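Local coordinates for Lmo0325 protein (Listeria monocytogenes EGD-e, PDB 4RYK), which probably binds DNA as a transcriptional regulator, joining a helix-turn-helix domain to an all-helical, Rgg-type C-terminal domain, at residues A233-G238 with F244-A249. Numbering follows the deposited sequence.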
ATOM      1  N   ALA A 233      12.780   4.733   7.528  1.00 35.55           N
ATOM      2  CA  ALA A 233      11.863   4.118   6.562  1.00 35.56           C
ATOM      3  C   ALA A 233      10.431   4.143   7.107  1.00 35.90           C
ATOM      4  O   ALA A 233       9.509   4.506   6.398  1.00 35.89           O
ATOM      5  CB  ALA A 233      12.285   2.695   6.265  1.00 36.25           C
ATOM      6  N   SER A 234      10.263   3.793   8.384  1.00 37.54           N
ATOM      7  CA  SER A 234       8.934   3.701   9.007  1.00 37.28           C
ATOM      8  C   SER A 234       8.278   5.082   9.246  1.00 38.17           C
ATOM      9  O   SER A 234       7.071   5.172   9.446  1.00 37.47           O
ATOM     10  CB  SER A 234       9.015   2.892  10.298  1.00 36.25           C
ATOM     11  OG  SER A 234       9.776   3.560  11.266  1.00 38.55           O
ATOM     12  N   GLU A 235       9.082   6.142   9.188  1.00 39.12           N
ATOM     13  CA  GLU A 235       8.620   7.485   9.437  1.00 41.66           C
ATOM     14  C   GLU A 235       8.607   8.321   8.200  1.00 41.84           C
ATOM     15  O   GLU A 235       8.277   9.479   8.258  1.00 45.12           O
ATOM     16  CB  GLU A 235       9.507   8.153  10.474  1.00 43.89           C
ATOM     17  CG  GLU A 235       9.283   7.563  11.852  1.00 45.78           C
ATOM     18  CD  GLU A 235      10.293   8.055  12.871  1.00 50.15           C
ATOM     19  OE1 GLU A 235      10.833   9.141  12.661  1.00 55.62           O
ATOM     20  OE2 GLU A 235      10.540   7.374  13.880  1.00 49.63           O
ATOM     21  N   THR A 236       8.872   7.703   7.074  1.00 40.19           N
ATOM     22  CA  THR A 236       9.008   8.389   5.808  1.00 45.42           C
ATOM     23  C   THR A 236       7.728   9.084   5.417  1.00 49.98           C
ATOM     24  O   THR A 236       6.649   8.489   5.446  1.00 51.34           O
ATOM     25  CB  THR A 236       9.457   7.424   4.687  1.00 44.14           C
ATOM     26  OG1 THR A 236      10.853   7.126   4.857  1.00 48.34           O
ATOM     27  CG2 THR A 236       9.299   8.089   3.346  1.00 48.44           C
ATOM     28  N   SER A 237       7.886  10.362   5.112  1.00 50.83           N
ATOM     29  CA  SER A 237       6.826  11.271   4.699  1.00 57.94           C
ATOM     30  C   SER A 237       5.579  11.250   5.600  1.00 58.18           C
ATOM     31  O   SER A 237       4.432  11.464   5.121  1.00 56.33           O
ATOM     32  CB  SER A 237       6.470  10.964   3.248  1.00 59.29           C
ATOM     33  OG  SER A 237       5.441  10.015   3.214  1.00 62.83           O
ATOM     34  N   GLY A 238       5.824  10.999   6.895  1.00 60.27           N
ATOM     35  CA  GLY A 238       4.787  10.942   7.954  1.00 62.34           C
ATOM     36  C   GLY A 238       3.762   9.826   7.744  1.00 61.26           C
ATOM     37  O   GLY A 238       2.690   9.844   8.333  1.00 58.61           O
ATOM     38  N   PHE A 244       2.899   0.095  12.107  1.00 33.91           N
ATOM     39  CA  PHE A 244       3.309  -1.167  12.677  1.00 34.12           C
ATOM     40  C   PHE A 244       4.837  -1.245  12.856  1.00 33.38           C
ATOM     41  O   PHE A 244       5.350  -1.713  13.869  1.00 34.28           O
ATOM     42  CB  PHE A 244       2.804  -2.327  11.796  1.00 35.18           C
ATOM     43  CG  PHE A 244       3.230  -3.705  12.280  1.00 36.10           C
ATOM     44  CD1 PHE A 244       4.414  -4.278  11.848  1.00 34.74           C
ATOM     45  CD2 PHE A 244       2.435  -4.426  13.182  1.00 36.77           C
ATOM     46  CE1 PHE A 244       4.812  -5.542  12.299  1.00 34.17           C
ATOM     47  CE2 PHE A 244       2.819  -5.689  13.628  1.00 37.86           C
ATOM     48  CZ  PHE A 244       4.010  -6.241  13.205  1.00 34.55           C
ATOM     49  N   TYR A 245       5.566  -0.830  11.856  1.00 32.47           N
ATOM     50  CA  TYR A 245       7.001  -0.895  11.920  1.00 33.76           C
ATOM     51  C   TYR A 245       7.627   0.146  12.825  1.00 32.97           C
ATOM     52  O   TYR A 245       8.771   0.003  13.227  1.00 32.74           O
ATOM     53  CB  TYR A 245       7.608  -0.852  10.512  1.00 34.58           C
ATOM     54  CG  TYR A 245       7.371  -2.146   9.804  1.00 33.34           C
ATOM     55  CD1 TYR A 245       8.063  -3.271  10.158  1.00 35.96           C
ATOM     56  CD2 TYR A 245       6.413  -2.246   8.819  1.00 36.03           C
ATOM     57  CE1 TYR A 245       7.832  -4.506   9.547  1.00 38.72           C
ATOM     58  CE2 TYR A 245       6.164  -3.451   8.199  1.00 37.48           C
ATOM     59  CZ  TYR A 245       6.898  -4.580   8.555  1.00 39.69           C
ATOM     60  OH  TYR A 245       6.672  -5.768   7.904  1.00 50.38           O
ATOM     61  N   ARG A 246       6.892   1.191  13.182  1.00 34.60           N
ATOM     62  CA  ARG A 246       7.366   2.118  14.203  1.00 32.82           C
ATOM     63  C   ARG A 246       7.352   1.407  15.556  1.00 34.78           C
ATOM     64  O   ARG A 246       8.160   1.694  16.429  1.00 35.71           O
ATOM     65  CB  ARG A 246       6.512   3.380  14.234  1.00 33.45           C
ATOM     66  CG  ARG A 246       6.554   4.115  12.910  1.00 34.73           C
ATOM     67  CD  ARG A 246       5.926   5.473  13.063  1.00 35.98           C
ATOM     68  NE  ARG A 246       5.777   6.181  11.798  1.00 36.21           N
ATOM     69  CZ  ARG A 246       5.441   7.457  11.702  1.00 36.60           C
ATOM     70  NH1 ARG A 246       5.222   8.146  12.794  1.00 39.50           N
ATOM     71  NH2 ARG A 246       5.308   8.043  10.521  1.00 38.86           N
ATOM     72  N   ILE A 247       6.444   0.446  15.733  1.00 35.57           N
ATOM     73  CA  ILE A 247       6.386  -0.285  16.987  1.00 34.21           C
ATOM     74  C   ILE A 247       7.619  -1.194  17.033  1.00 34.46           C
ATOM     75  O   ILE A 247       8.335  -1.275  18.049  1.00 33.95           O
ATOM     76  CB  ILE A 247       5.110  -1.141  17.129  1.00 33.79           C
ATOM     77  CG1 ILE A 247       3.834  -0.304  17.018  1.00 34.95           C
ATOM     78  CG2 ILE A 247       5.093  -1.840  18.487  1.00 33.24           C
ATOM     79  CD1 ILE A 247       2.601  -1.186  16.809  1.00 35.71           C
ATOM     80  N   VAL A 248       7.856  -1.847  15.912  1.00 33.68           N
ATOM     81  CA  VAL A 248       9.028  -2.727  15.762  1.00 33.95           C
ATOM     82  C   VAL A 248      10.302  -1.971  16.071  1.00 34.64           C
ATOM     83  O   VAL A 248      11.142  -2.454  16.868  1.00 35.93           O
ATOM     84  CB  VAL A 248       9.109  -3.339  14.373  1.00 33.26           C
ATOM     85  CG1 VAL A 248      10.354  -4.214  14.271  1.00 35.70           C
ATOM     86  CG2 VAL A 248       7.872  -4.174  14.057  1.00 35.13           C
ATOM     87  N   ALA A 249      10.442  -0.785  15.470  1.00 34.54           N
ATOM     88  CA  ALA A 249      11.606   0.093  15.750  1.00 37.22           C
ATOM     89  C   ALA A 249      11.727   0.463  17.233  1.00 38.42           C
ATOM     90  O   ALA A 249      12.827   0.465  17.793  1.00 38.75           O
ATOM     91  CB  ALA A 249      11.538   1.355  14.912  1.00 36.51           C
TER
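R246 reaches from helix 243-259 back over the S234-E235 part of the chain and gives its NE hydrogen to the carbonyl oxygen of S234. NE and S234 O are 2.9 Å apart and the N-H...O angle is 151°; the donor stands well above the carbonyl plane. The same oxygen also receives the hydroxyl of S242, so two donors grip the carbonyl of this buried residue. The side chain of R246 runs extended from CG to NE, with chi2 and chi3 both near 180°, which carries the guanidinium past S234 to the turn beyond.

The tight part lies at S234. The backbones come closest here, S234 CA lying 5.7 Å from R246 CA, and the small serine allows it: its CB sits 4.0 Å from Y245 CB, while its OG rests 3.7 Å from R246 CG. That contact is van der Waals packing and not a hydrogen bond, because the hydroxyl turns back on its own helix, chi1 66°, to bond the carbonyl of L230, with that of K231 also within hydrogen-bonding reach.

Towards the turn the fit loosens. E235 lays its CG over one face of the R246 guanidinium, 3.7 Å above the plane, yet E235 is partly exposed and its carboxylate makes no salt bridge to R246, OE2 staying 5.3 Å from NE. At the guanidinium edge lies the exposed G238, whose positive phi suits glycine; its C is 3.6 Å from R246 NH2. On the second subunit, the L280 carbonyl accepts a hydrogen bond from R246 NH1 and Y282 makes a cation-pi contact with R246, so this arginine also belongs to the dimer interface. Two consecutive helices, packed across a short connection, form a helical hairpin, consistent with the TPR-like Rgg C-terminal domain.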